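Local coordinates for hypothetical protein (Legionella pneumophila subsp. pneumophila, PDB 4G2A) that is of unknown function but, as a two-domain protein pairing a DUF4424 region with a YARHG domain, has been proposed to bind nutrients, at residues A[91-101]-A[136-146]; A[23-33]-A[171-182]. All coordinates share one frame; numbering follows the deposited sequence.

Contact 1 (A[91-101]-A[136-146]); sequences LVYDFLVTVND and TVNIHHDYSTG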
loop_
_atom_site.group_PDB
_atom_site.type_symbol
_atom_site.label_atom_id
_atom_site.label_comp_id
_atom_site.label_asym_id
_atom_site.label_seq_id
_atom_site.Cartn_x
_atom_site.Cartn_y
_atom_site.Cartn_z
ATOM N N LEU A 91 -4.452 12.680 -4.907
ATOM C CA LEU A 91 -4.295 11.767 -3.774
ATOM C C LEU A 91 -2.794 11.415 -3.649
ATOM O O LEU A 91 -2.414 10.326 -3.227
ATOM C CB LEU A 91 -5.215 10.529 -3.922
ATOM C CG LEU A 91 -6.755 10.805 -3.927
ATOM C CD1 LEU A 91 -7.524 9.521 -4.087
ATOM C CD2 LEU A 91 -7.209 11.473 -2.667
ATOM N N VAL A 92 -1.961 12.408 -3.996
ATOM C CA VAL A 92 -0.503 12.467 -4.006
ATOM C C VAL A 92 -0.143 13.759 -3.265
ATOM O O VAL A 92 -0.779 14.786 -3.464
ATOM C CB VAL A 92 0.060 12.398 -5.476
ATOM C CG1 VAL A 92 1.501 12.888 -5.568
ATOM C CG2 VAL A 92 -0.049 10.991 -6.029
ATOM N N TYR A 93 0.841 13.692 -2.370
ATOM C CA TYR A 93 1.202 14.826 -1.542
ATOM C C TYR A 93 2.652 15.157 -1.689
ATOM O O TYR A 93 3.495 14.261 -1.643
ATOM C CB TYR A 93 0.869 14.513 -0.059
ATOM C CG TYR A 93 -0.572 14.118 0.121
ATOM C CD1 TYR A 93 -1.578 15.079 0.149
ATOM C CD2 TYR A 93 -0.948 12.781 0.158
ATOM C CE1 TYR A 93 -2.919 14.721 0.248
ATOM C CE2 TYR A 93 -2.290 12.411 0.228
ATOM C CZ TYR A 93 -3.270 13.387 0.290
ATOM O OH TYR A 93 -4.593 13.050 0.369
ATOM N N ASP A 94 2.940 16.459 -1.815
ATOM C CA ASP A 94 4.284 17.050 -1.866
ATOM C C ASP A 94 5.134 16.377 -2.934
ATOM O O ASP A 94 6.251 15.926 -2.672
ATOM C CB ASP A 94 4.972 17.002 -0.477
ATOM C CG ASP A 94 4.118 17.590 0.640
ATOM O OD1 ASP A 94 3.742 18.785 0.540
ATOM O OD2 ASP A 94 3.798 16.849 1.598
ATOM N N PHE A 95 4.568 16.275 -4.131
ATOM C CA PHE A 95 5.243 15.726 -5.291
ATOM C C PHE A 95 6.399 16.621 -5.669
ATOM O O PHE A 95 6.221 17.824 -5.882
ATOM C CB PHE A 95 4.274 15.584 -6.465
ATOM C CG PHE A 95 4.928 15.033 -7.708
ATOM C CD1 PHE A 95 5.128 13.661 -7.860
ATOM C CD2 PHE A 95 5.343 15.884 -8.733
ATOM C CE1 PHE A 95 5.747 13.147 -9.007
ATOM C CE2 PHE A 95 5.939 15.368 -9.890
ATOM C CZ PHE A 95 6.137 14.002 -10.019
ATOM N N LEU A 96 7.589 16.027 -5.720
ATOM C CA LEU A 96 8.825 16.664 -6.124
ATOM C C LEU A 96 9.476 15.818 -7.210
ATOM O O LEU A 96 9.639 14.611 -7.014
ATOM C CB LEU A 96 9.794 16.830 -4.931
ATOM C CG LEU A 96 9.348 17.651 -3.727
ATOM C CD1 LEU A 96 10.352 17.498 -2.606
ATOM C CD2 LEU A 96 9.137 19.133 -4.089
ATOM N N VAL A 97 9.847 16.448 -8.345
ATOM C CA VAL A 97 10.538 15.807 -9.460
ATOM C C VAL A 97 11.852 16.553 -9.733
ATOM O O VAL A 97 11.893 17.794 -9.714
ATOM C CB VAL A 97 9.660 15.637 -10.743
ATOM C CG1 VAL A 97 8.979 16.939 -11.168
ATOM C CG2 VAL A 97 10.443 15.015 -11.898
ATOM N N THR A 98 12.937 15.767 -9.916
ATOM C CA THR A 98 14.266 16.244 -10.285
ATOM C C THR A 98 14.644 15.616 -11.636
ATOM O O THR A 98 14.407 14.423 -11.858
ATOM C CB THR A 98 15.339 15.967 -9.205
ATOM O OG1 THR A 98 15.683 14.586 -9.199
ATOM C CG2 THR A 98 14.930 16.424 -7.811
ATOM N N VAL A 99 15.195 16.433 -12.544
ATOM C CA VAL A 99 15.676 16.013 -13.864
ATOM C C VAL A 99 17.182 16.151 -13.803
ATOM O O VAL A 99 17.668 17.261 -13.550
ATOM C CB VAL A 99 15.047 16.831 -15.027
ATOM C CG1 VAL A 99 15.644 16.423 -16.377
ATOM C CG2 VAL A 99 13.531 16.697 -15.046
ATOM N N ASN A 100 17.918 15.023 -13.952
ATOM C CA ASN A 100 19.389 14.966 -13.865
ATOM C C ASN A 100 19.861 15.614 -12.537
ATOM O O ASN A 100 20.752 16.481 -12.502
ATOM C CB ASN A 100 20.058 15.605 -15.098
ATOM C CG ASN A 100 20.113 14.714 -16.310
ATOM O OD1 ASN A 100 19.957 13.496 -16.231
ATOM N ND2 ASN A 100 20.388 15.296 -17.460
ATOM N N ASP A 101 19.163 15.224 -11.458
ATOM C CA ASP A 101 19.349 15.603 -10.051
ATOM C C ASP A 101 19.082 17.122 -9.753
ATOM O O ASP A 101 19.319 17.563 -8.624
ATOM C CB ASP A 101 20.718 15.113 -9.527
ATOM C CG ASP A 101 20.800 13.588 -9.607
ATOM O OD1 ASP A 101 19.950 12.907 -8.960
ATOM O OD2 ASP A 101 21.640 13.071 -10.401
ATOM N N THR A 136 21.518 9.573 -21.625
ATOM C CA THR A 136 20.734 9.031 -20.523
ATOM C C THR A 136 20.265 10.212 -19.639
ATOM O O THR A 136 21.031 11.143 -19.375
ATOM C CB THR A 136 21.589 7.994 -19.742
ATOM O OG1 THR A 136 21.903 6.884 -20.586
ATOM C CG2 THR A 136 20.906 7.475 -18.499
ATOM N N VAL A 137 19.026 10.176 -19.198
ATOM C CA VAL A 137 18.492 11.214 -18.315
ATOM C C VAL A 137 17.975 10.519 -17.072
ATOM O O VAL A 137 17.302 9.491 -17.167
ATOM C CB VAL A 137 17.431 12.129 -19.009
ATOM C CG1 VAL A 137 16.628 12.951 -18.008
ATOM C CG2 VAL A 137 18.103 13.048 -20.025
ATOM N N ASN A 138 18.352 11.049 -15.906
ATOM C CA ASN A 138 17.895 10.541 -14.619
ATOM C C ASN A 138 16.631 11.295 -14.182
ATOM O O ASN A 138 16.609 12.532 -14.205
ATOM C CB ASN A 138 18.983 10.684 -13.566
ATOM C CG ASN A 138 18.716 9.805 -12.372
ATOM O OD1 ASN A 138 18.976 8.607 -12.403
ATOM N ND2 ASN A 138 18.142 10.363 -11.317
ATOM N N ILE A 139 15.570 10.545 -13.831
ATOM C CA ILE A 139 14.318 11.104 -13.329
ATOM C C ILE A 139 14.137 10.574 -11.925
ATOM O O ILE A 139 14.308 9.384 -11.702
ATOM C CB ILE A 139 13.060 10.849 -14.251
ATOM C CG1 ILE A 139 13.232 11.456 -15.693
ATOM C CG2 ILE A 139 11.742 11.347 -13.588
ATOM C CD1 ILE A 139 13.456 12.997 -15.806
ATOM N N HIS A 140 13.836 11.466 -10.977
ATOM C CA HIS A 140 13.567 11.108 -9.587
ATOM C C HIS A 140 12.247 11.719 -9.119
ATOM O O HIS A 140 11.978 12.889 -9.374
ATOM C CB HIS A 140 14.710 11.508 -8.639
ATOM C CG HIS A 140 14.502 11.006 -7.240
ATOM N ND1 HIS A 140 13.958 11.809 -6.262
ATOM C CD2 HIS A 140 14.715 9.777 -6.725
ATOM C CE1 HIS A 140 13.888 11.056 -5.176
ATOM N NE2 HIS A 140 14.323 9.824 -5.408
ATOM N N HIS A 141 11.435 10.896 -8.448
ATOM C CA HIS A 141 10.154 11.227 -7.850
ATOM C C HIS A 141 10.226 11.058 -6.342
ATOM O O HIS A 141 10.879 10.141 -5.831
ATOM C CB HIS A 141 9.038 10.330 -8.398
ATOM C CG HIS A 141 8.607 10.631 -9.792
ATOM N ND1 HIS A 141 7.694 9.822 -10.450
ATOM C CD2 HIS A 141 8.987 11.626 -10.628
ATOM C CE1 HIS A 141 7.540 10.353 -11.650
ATOM N NE2 HIS A 141 8.300 11.440 -11.802
ATOM N N ASP A 142 9.549 11.950 -5.636
ATOM C CA ASP A 142 9.424 11.936 -4.182
ATOM C C ASP A 142 8.044 12.496 -3.898
ATOM O O ASP A 142 7.729 13.597 -4.342
ATOM C CB ASP A 142 10.561 12.732 -3.495
ATOM C CG ASP A 142 10.495 12.874 -1.981
ATOM O OD1 ASP A 142 9.555 12.328 -1.368
ATOM O OD2 ASP A 142 11.364 13.572 -1.413
ATOM N N TYR A 143 7.195 11.691 -3.263
ATOM C CA TYR A 143 5.828 12.058 -2.921
ATOM C C TYR A 143 5.281 11.066 -1.889
ATOM O O TYR A 143 5.917 10.052 -1.595
ATOM C CB TYR A 143 4.925 12.121 -4.179
ATOM C CG TYR A 143 4.898 10.839 -4.984
ATOM C CD1 TYR A 143 5.870 10.576 -5.948
ATOM C CD2 TYR A 143 3.868 9.919 -4.832
ATOM C CE1 TYR A 143 5.843 9.405 -6.699
ATOM C CE2 TYR A 143 3.818 8.758 -5.592
ATOM C CZ TYR A 143 4.817 8.497 -6.514
ATOM O OH TYR A 143 4.774 7.353 -7.258
ATOM N N SER A 144 4.090 11.368 -1.363
ATOM C CA SER A 144 3.373 10.535 -0.398
ATOM C C SER A 144 1.948 10.346 -0.836
ATOM O O SER A 144 1.442 11.114 -1.640
ATOM C CB SER A 144 3.395 11.180 0.988
ATOM O OG SER A 144 4.725 11.217 1.469
ATOM N N THR A 145 1.295 9.337 -0.286
ATOM C CA THR A 145 -0.129 9.044 -0.489
ATOM C C THR A 145 -0.670 8.626 0.863
ATOM O O THR A 145 0.118 8.414 1.792
ATOM C CB THR A 145 -0.353 7.931 -1.558
ATOM O OG1 THR A 145 0.099 6.679 -1.045
ATOM C CG2 THR A 145 0.303 8.227 -2.903
ATOM N N GLY A 146 -1.981 8.458 0.949
ATOM C CA GLY A 146 -2.633 7.881 2.114
ATOM C C GLY A 146 -2.533 6.368 2.001
ATOM O O GLY A 146 -2.042 5.836 0.987
HETATM O O HOH W 1 7.840 14.759 -0.945
HETATM O O HOH W 2 5.356 13.750 1.399
HETATM O O HOH W 3 12.454 14.234 -6.345
HETATM O O HOH W 4 17.063 13.318 -11.207
HETATM O O HOH W 5 21.886 13.965 -20.257
HETATM O O HOH W 6 22.622 11.505 -17.265
#
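Phe-95 and His-141 meet edge-to-face where two antiparallel strands, 95-99 and 136-146, pair in the beta-rich part of the molecule. Three kinds of contact hold them.

The first is aromatic and apolar. CE1 of Phe-95 stands 3.8 Å above the imidazole plane of His-141, over its centre, and the two rings are turned 62° apart. A chi1 of 179° swings the Phe-95 ring away from its own backbone N and alongside Tyr-143, CD1 to CD1 at 3.7 Å, which makes a three-ring cluster; Phe-66 packs against all three. The same face continues with Val-97, whose CG2 sits at the imidazole edge of His-141, and with Val-99, whose CG2 rests 3.8 Å from CD1 of Ile-139. Trp-127 of strand 123-131 covers this end.

The second is water-mediated, on the face carrying Leu-96, Thr-98 and His-140. One water joins Leu-96 O to ND1 of His-140, and another links Thr-98 OG1, Asp-101 N and Asn-138 ND2, while OD1 of Asn-138 is held by Asn-49.

The third is direct pairing along the backbone. Leu-96 with Asp-142 and Thr-98 with His-140 are hydrogen-bonded pairs, as is Tyr-93 with Ser-144, but the register slips by one between Tyr-93 and Leu-96, a beta bulge at the corner the chain turns at Asp-94. At the strand end the Asn-100 side chain stands in for a backbone carbonyl: Asn-100 N gives its hydrogen to Asn-138 O at 2.8 Å, and Asn-138 N returns one to Asn-100 OD1 at 2.9 Å, nearly straight at 168°.

Contact 2 (A[23-33]-A[171-182]); sequences MVSELIRISGK and SIGHTRLEVIPN. With SO4 (sulfate ion), chain D; SO4 (sulfate ion), chain E.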
loop_
_atom_site.group_PDB
_atom_site.type_symbol
_atom_site.label_atom_id
_atom_site.label_comp_id
_atom_site.label_asym_id
_atom_site.label_seq_id
_atom_site.Cartn_x
_atom_site.Cartn_y
_atom_site.Cartn_z
HETATM N N MSE A 23 13.066 3.161 -21.224
HETATM C CA MSE A 23 13.209 3.134 -19.771
HETATM C C MSE A 23 14.113 1.963 -19.471
HETATM O O MSE A 23 13.759 0.844 -19.815
HETATM C CB MSE A 23 11.833 3.021 -19.118
HETATM C CG MSE A 23 11.818 3.533 -17.708
HETATM SE SE MSE A 23 10.143 3.069 -16.868
HETATM C CE MSE A 23 9.189 4.684 -17.118
ATOM N N VAL A 24 15.329 2.206 -18.972
ATOM C CA VAL A 24 16.287 1.119 -18.829
ATOM C C VAL A 24 16.382 0.568 -17.398
ATOM O O VAL A 24 16.789 -0.579 -17.232
ATOM C CB VAL A 24 17.679 1.473 -19.408
ATOM C CG1 VAL A 24 17.629 1.549 -20.933
ATOM C CG2 VAL A 24 18.211 2.771 -18.831
ATOM N N SER A 25 15.985 1.347 -16.384
ATOM C CA SER A 25 16.006 0.890 -14.996
ATOM C C SER A 25 15.138 1.769 -14.111
ATOM O O SER A 25 14.903 2.932 -14.424
ATOM C CB SER A 25 17.431 0.845 -14.442
ATOM O OG SER A 25 17.862 2.117 -13.984
ATOM N N GLU A 26 14.641 1.186 -13.017
ATOM C CA GLU A 26 13.833 1.852 -11.989
ATOM C C GLU A 26 14.246 1.333 -10.622
ATOM O O GLU A 26 14.686 0.189 -10.496
ATOM C CB GLU A 26 12.311 1.646 -12.185
ATOM C CG GLU A 26 11.747 1.848 -13.593
ATOM C CD GLU A 26 12.073 0.715 -14.550
ATOM O OE1 GLU A 26 11.924 -0.463 -14.157
ATOM O OE2 GLU A 26 12.563 1.004 -15.665
ATOM N N LEU A 27 14.130 2.179 -9.611
ATOM C CA LEU A 27 14.434 1.868 -8.222
ATOM C C LEU A 27 13.299 2.489 -7.442
ATOM O O LEU A 27 13.269 3.705 -7.278
ATOM C CB LEU A 27 15.824 2.419 -7.861
ATOM C CG LEU A 27 16.356 2.169 -6.450
ATOM C CD1 LEU A 27 16.629 0.675 -6.211
ATOM C CD2 LEU A 27 17.643 2.953 -6.224
ATOM N N ILE A 28 12.290 1.678 -7.080
ATOM C CA ILE A 28 11.072 2.174 -6.458
ATOM C C ILE A 28 10.960 1.668 -5.007
ATOM O O ILE A 28 10.801 0.474 -4.739
ATOM C CB ILE A 28 9.858 1.783 -7.356
ATOM C CG1 ILE A 28 10.008 2.442 -8.766
ATOM C CG2 ILE A 28 8.518 2.173 -6.700
ATOM C CD1 ILE A 28 9.331 1.732 -9.920
ATOM N N ARG A 29 11.039 2.609 -4.079
ATOM C CA ARG A 29 10.994 2.342 -2.647
ATOM C C ARG A 29 9.718 2.926 -2.099
ATOM O O ARG A 29 9.481 4.108 -2.277
ATOM C CB ARG A 29 12.240 2.937 -1.962
ATOM C CG ARG A 29 12.539 2.311 -0.625
ATOM C CD ARG A 29 13.748 2.960 -0.012
ATOM N NE ARG A 29 14.009 2.492 1.348
ATOM C CZ ARG A 29 13.515 3.078 2.428
ATOM N NH1 ARG A 29 12.738 4.147 2.317
ATOM N NH2 ARG A 29 13.777 2.590 3.627
ATOM N N ILE A 30 8.860 2.087 -1.509
ATOM C CA ILE A 30 7.549 2.481 -0.970
ATOM C C ILE A 30 7.596 2.153 0.516
ATOM O O ILE A 30 7.726 0.980 0.902
ATOM C CB ILE A 30 6.376 1.790 -1.735
ATOM C CG1 ILE A 30 6.509 1.966 -3.274
ATOM C CG2 ILE A 30 5.031 2.297 -1.228
ATOM C CD1 ILE A 30 5.416 1.279 -4.154
ATOM N N SER A 31 7.625 3.204 1.342
ATOM C CA SER A 31 7.809 3.071 2.792
ATOM C C SER A 31 6.596 3.532 3.596
ATOM O O SER A 31 6.127 4.646 3.401
ATOM C CB SER A 31 9.044 3.846 3.229
ATOM O OG SER A 31 9.279 3.555 4.592
ATOM N N GLY A 32 6.135 2.678 4.510
ATOM C CA GLY A 32 4.971 2.917 5.368
ATOM C C GLY A 32 5.266 3.662 6.656
ATOM O O GLY A 32 6.345 3.529 7.227
ATOM N N LYS A 33 4.283 4.446 7.116
ATOM C CA LYS A 33 4.288 5.219 8.359
ATOM C C LYS A 33 2.893 5.150 8.950
ATOM O O LYS A 33 1.930 5.281 8.193
ATOM C CB LYS A 33 4.687 6.674 8.070
ATOM C CG LYS A 33 5.002 7.521 9.297
ATOM C CD LYS A 33 5.371 8.958 8.891
ATOM C CE LYS A 33 5.681 9.809 10.104
ATOM N NZ LYS A 33 5.859 11.253 9.769
ATOM N N SER A 171 10.446 -4.061 -22.855
ATOM C CA SER A 171 10.894 -4.004 -21.474
ATOM C C SER A 171 11.141 -2.574 -20.944
ATOM O O SER A 171 11.441 -1.646 -21.709
ATOM C CB SER A 171 12.139 -4.877 -21.280
ATOM O OG SER A 171 13.388 -4.222 -21.434
ATOM N N ILE A 172 10.983 -2.425 -19.610
ATOM C CA ILE A 172 11.297 -1.213 -18.855
ATOM C C ILE A 172 12.646 -1.488 -18.129
ATOM O O ILE A 172 12.955 -0.859 -17.125
ATOM C CB ILE A 172 10.150 -0.693 -17.908
ATOM C CG1 ILE A 172 9.724 -1.716 -16.837
ATOM C CG2 ILE A 172 8.954 -0.180 -18.707
ATOM C CD1 ILE A 172 8.693 -1.202 -15.777
ATOM N N GLY A 173 13.427 -2.438 -18.660
ATOM C CA GLY A 173 14.736 -2.825 -18.150
ATOM C C GLY A 173 14.760 -3.428 -16.762
ATOM O O GLY A 173 13.910 -4.261 -16.429
ATOM N N HIS A 174 15.779 -3.035 -15.967
ATOM C CA HIS A 174 16.032 -3.493 -14.606
ATOM C C HIS A 174 15.099 -2.808 -13.612
ATOM O O HIS A 174 15.341 -1.678 -13.215
ATOM C CB HIS A 174 17.501 -3.271 -14.204
ATOM C CG HIS A 174 17.936 -4.117 -13.043
ATOM N ND1 HIS A 174 19.220 -4.050 -12.551
ATOM C CD2 HIS A 174 17.245 -5.041 -12.327
ATOM C CE1 HIS A 174 19.268 -4.922 -11.555
ATOM N NE2 HIS A 174 18.099 -5.535 -11.384
ATOM N N THR A 175 14.050 -3.522 -13.190
ATOM C CA THR A 175 13.012 -3.042 -12.292
ATOM C C THR A 175 13.259 -3.507 -10.865
ATOM O O THR A 175 13.195 -4.704 -10.569
ATOM C CB THR A 175 11.634 -3.511 -12.831
ATOM O OG1 THR A 175 11.587 -3.220 -14.235
ATOM C CG2 THR A 175 10.459 -2.848 -12.123
ATOM N N ARG A 176 13.535 -2.557 -9.980
ATOM C CA ARG A 176 13.709 -2.874 -8.568
ATOM C C ARG A 176 12.591 -2.215 -7.769
ATOM O O ARG A 176 12.427 -0.994 -7.825
ATOM C CB ARG A 176 15.094 -2.474 -8.056
ATOM C CG ARG A 176 16.125 -3.543 -8.358
ATOM C CD ARG A 176 17.356 -3.016 -9.054
ATOM N NE ARG A 176 17.059 -1.843 -9.868
ATOM C CZ ARG A 176 17.947 -0.905 -10.166
ATOM N NH1 ARG A 176 19.207 -1.018 -9.755
ATOM N NH2 ARG A 176 17.588 0.149 -10.879
ATOM N N LEU A 177 11.780 -3.043 -7.076
ATOM C CA LEU A 177 10.641 -2.588 -6.283
ATOM C C LEU A 177 10.758 -3.055 -4.844
ATOM O O LEU A 177 11.021 -4.233 -4.585
ATOM C CB LEU A 177 9.301 -3.065 -6.883
ATOM C CG LEU A 177 9.071 -2.774 -8.373
ATOM C CD1 LEU A 177 8.575 -4.020 -9.090
ATOM C CD2 LEU A 177 8.102 -1.617 -8.550
ATOM N N GLU A 178 10.529 -2.141 -3.906
ATOM C CA GLU A 178 10.622 -2.500 -2.499
ATOM C C GLU A 178 9.481 -1.865 -1.701
ATOM O O GLU A 178 9.334 -0.640 -1.707
ATOM C CB GLU A 178 11.999 -2.083 -1.949
ATOM C CG GLU A 178 12.378 -2.687 -0.606
ATOM C CD GLU A 178 13.725 -2.236 -0.066
ATOM O OE1 GLU A 178 14.063 -1.040 -0.218
ATOM O OE2 GLU A 178 14.438 -3.078 0.530
ATOM N N VAL A 179 8.668 -2.717 -1.018
ATOM C CA VAL A 179 7.587 -2.274 -0.126
ATOM C C VAL A 179 8.020 -2.570 1.323
ATOM O O VAL A 179 8.413 -3.697 1.636
ATOM C CB VAL A 179 6.221 -2.875 -0.478
ATOM C CG1 VAL A 179 5.174 -2.487 0.577
ATOM C CG2 VAL A 179 5.784 -2.424 -1.872
ATOM N N ILE A 180 8.049 -1.518 2.161
ATOM C CA ILE A 180 8.525 -1.532 3.557
ATOM C C ILE A 180 7.439 -0.952 4.457
ATOM O O ILE A 180 7.427 0.253 4.701
ATOM C CB ILE A 180 9.878 -0.751 3.726
ATOM C CG1 ILE A 180 10.875 -1.115 2.630
ATOM C CG2 ILE A 180 10.499 -0.941 5.134
ATOM C CD1 ILE A 180 11.782 0.001 2.254
ATOM N N PRO A 181 6.554 -1.807 5.004
ATOM C CA PRO A 181 5.449 -1.289 5.836
ATOM C C PRO A 181 5.882 -0.609 7.141
ATOM O O PRO A 181 5.166 0.270 7.625
ATOM C CB PRO A 181 4.617 -2.541 6.122
ATOM C CG PRO A 181 4.952 -3.492 5.013
ATOM C CD PRO A 181 6.408 -3.261 4.767
ATOM N N ASN A 182 7.030 -1.028 7.724
ATOM C CA ASN A 182 7.570 -0.502 8.979
ATOM C C ASN A 182 6.691 -0.872 10.193
ATOM O O ASN A 182 6.802 -0.256 11.260
ATOM C CB ASN A 182 7.803 1.006 8.897
ATOM C CG ASN A 182 8.989 1.340 8.044
ATOM O OD1 ASN A 182 10.078 0.810 8.229
ATOM N ND2 ASN A 182 8.812 2.220 7.094
HETATM S S SO4 D . 12.328 4.550 6.047
HETATM O O1 SO4 D . 11.282 4.968 6.983
HETATM O O2 SO4 D . 12.280 3.095 5.840
HETATM O O3 SO4 D . 12.149 5.231 4.769
HETATM O O4 SO4 D . 13.625 4.936 6.607
HETATM S S SO4 E . 16.466 -0.710 3.074
HETATM O O1 SO4 E . 16.135 0.059 4.279
HETATM O O2 SO4 E . 15.740 -1.985 3.086
HETATM O O3 SO4 E . 16.098 0.071 1.881
HETATM O O4 SO4 E . 17.904 -0.989 3.042
HETATM O O HOH W 7 11.355 1.183 -22.442
#
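Arg-29 and Glu-178 run side by side from neighbouring parallel strands, 23-33 and 174-180, which pair in register from Ser-25/His-174 to Ser-31/Ile-180. Their guanidinium and carboxylate planes stand 81° apart, and the salt bridge is long, NE of Arg-29 to OE1 of Glu-178 at 3.9 Å. Two sulfate ions, probably from the crystallisation liquor, accept the arginine's shorter hydrogen bonds: NH1 and NH2 grip one, each at 2.7 Å from an oxygen (O3 and O2), and NE points almost straight at the other. An extended chain from CG to NE carries the guanidinium past Ile-180, whose CD1 lies 3.2 Å above one face, offset toward the rim.

Arg-176, on the same side of the sheet, behaves differently. Bends at chi2 (128°) and chi3 (-29°) bring its guanidinium back toward strand 23-33, NH2 to Glu-26 O at 2.9 Å, while its own backbone N reaches that oxygen from the opposite face of the carbonyl plane. The oxygen is thus clamped from both sides. CD of Arg-176 lies over one face of the His-174 ring, whose NE2 is tied to Asp-219 on strand 215-220.

On the buried side, Glu-26 bends at chi2 and crosses Thr-175, whose OG1 donates to OE1 at 2.8 Å, nearly along the C-O axis. Farther along, Ile-28 and Leu-177 point the same way, CD1 to CD2 at 3.8 Å, and Tyr-159 packs on Ile-28.

Beyond the last strand pair Asn-182 turns its amide back across Gly-32. Its ND2 meets a lone pair of Gly-32 O at 2.8 Å, with that oxygen close to the amide plane.

How the contacts relate
Contact 1 and contact 2 are both strand pairings in the beta-rich part of the chain, their centres 13 Å apart and their nearest atoms about 5 Å apart without touching. Strand 43-54 bridges them: it pairs antiparallel with strand 21-33 on one side and with strand 136-150 on the other, giving the spatial order 95-99, 136-150, 43-54, 21-33, 174-180. Along the sequence 23-33 comes first, then 91-101, 136-146 and 171-182, so both halves of contact 1 fall between the halves of contact 2. Strands far apart in sequence, from 21-33 to 174-180, are thereby joined side by side, apart from the helices that run from 236 to 321, which largely coincide with the YARHG region.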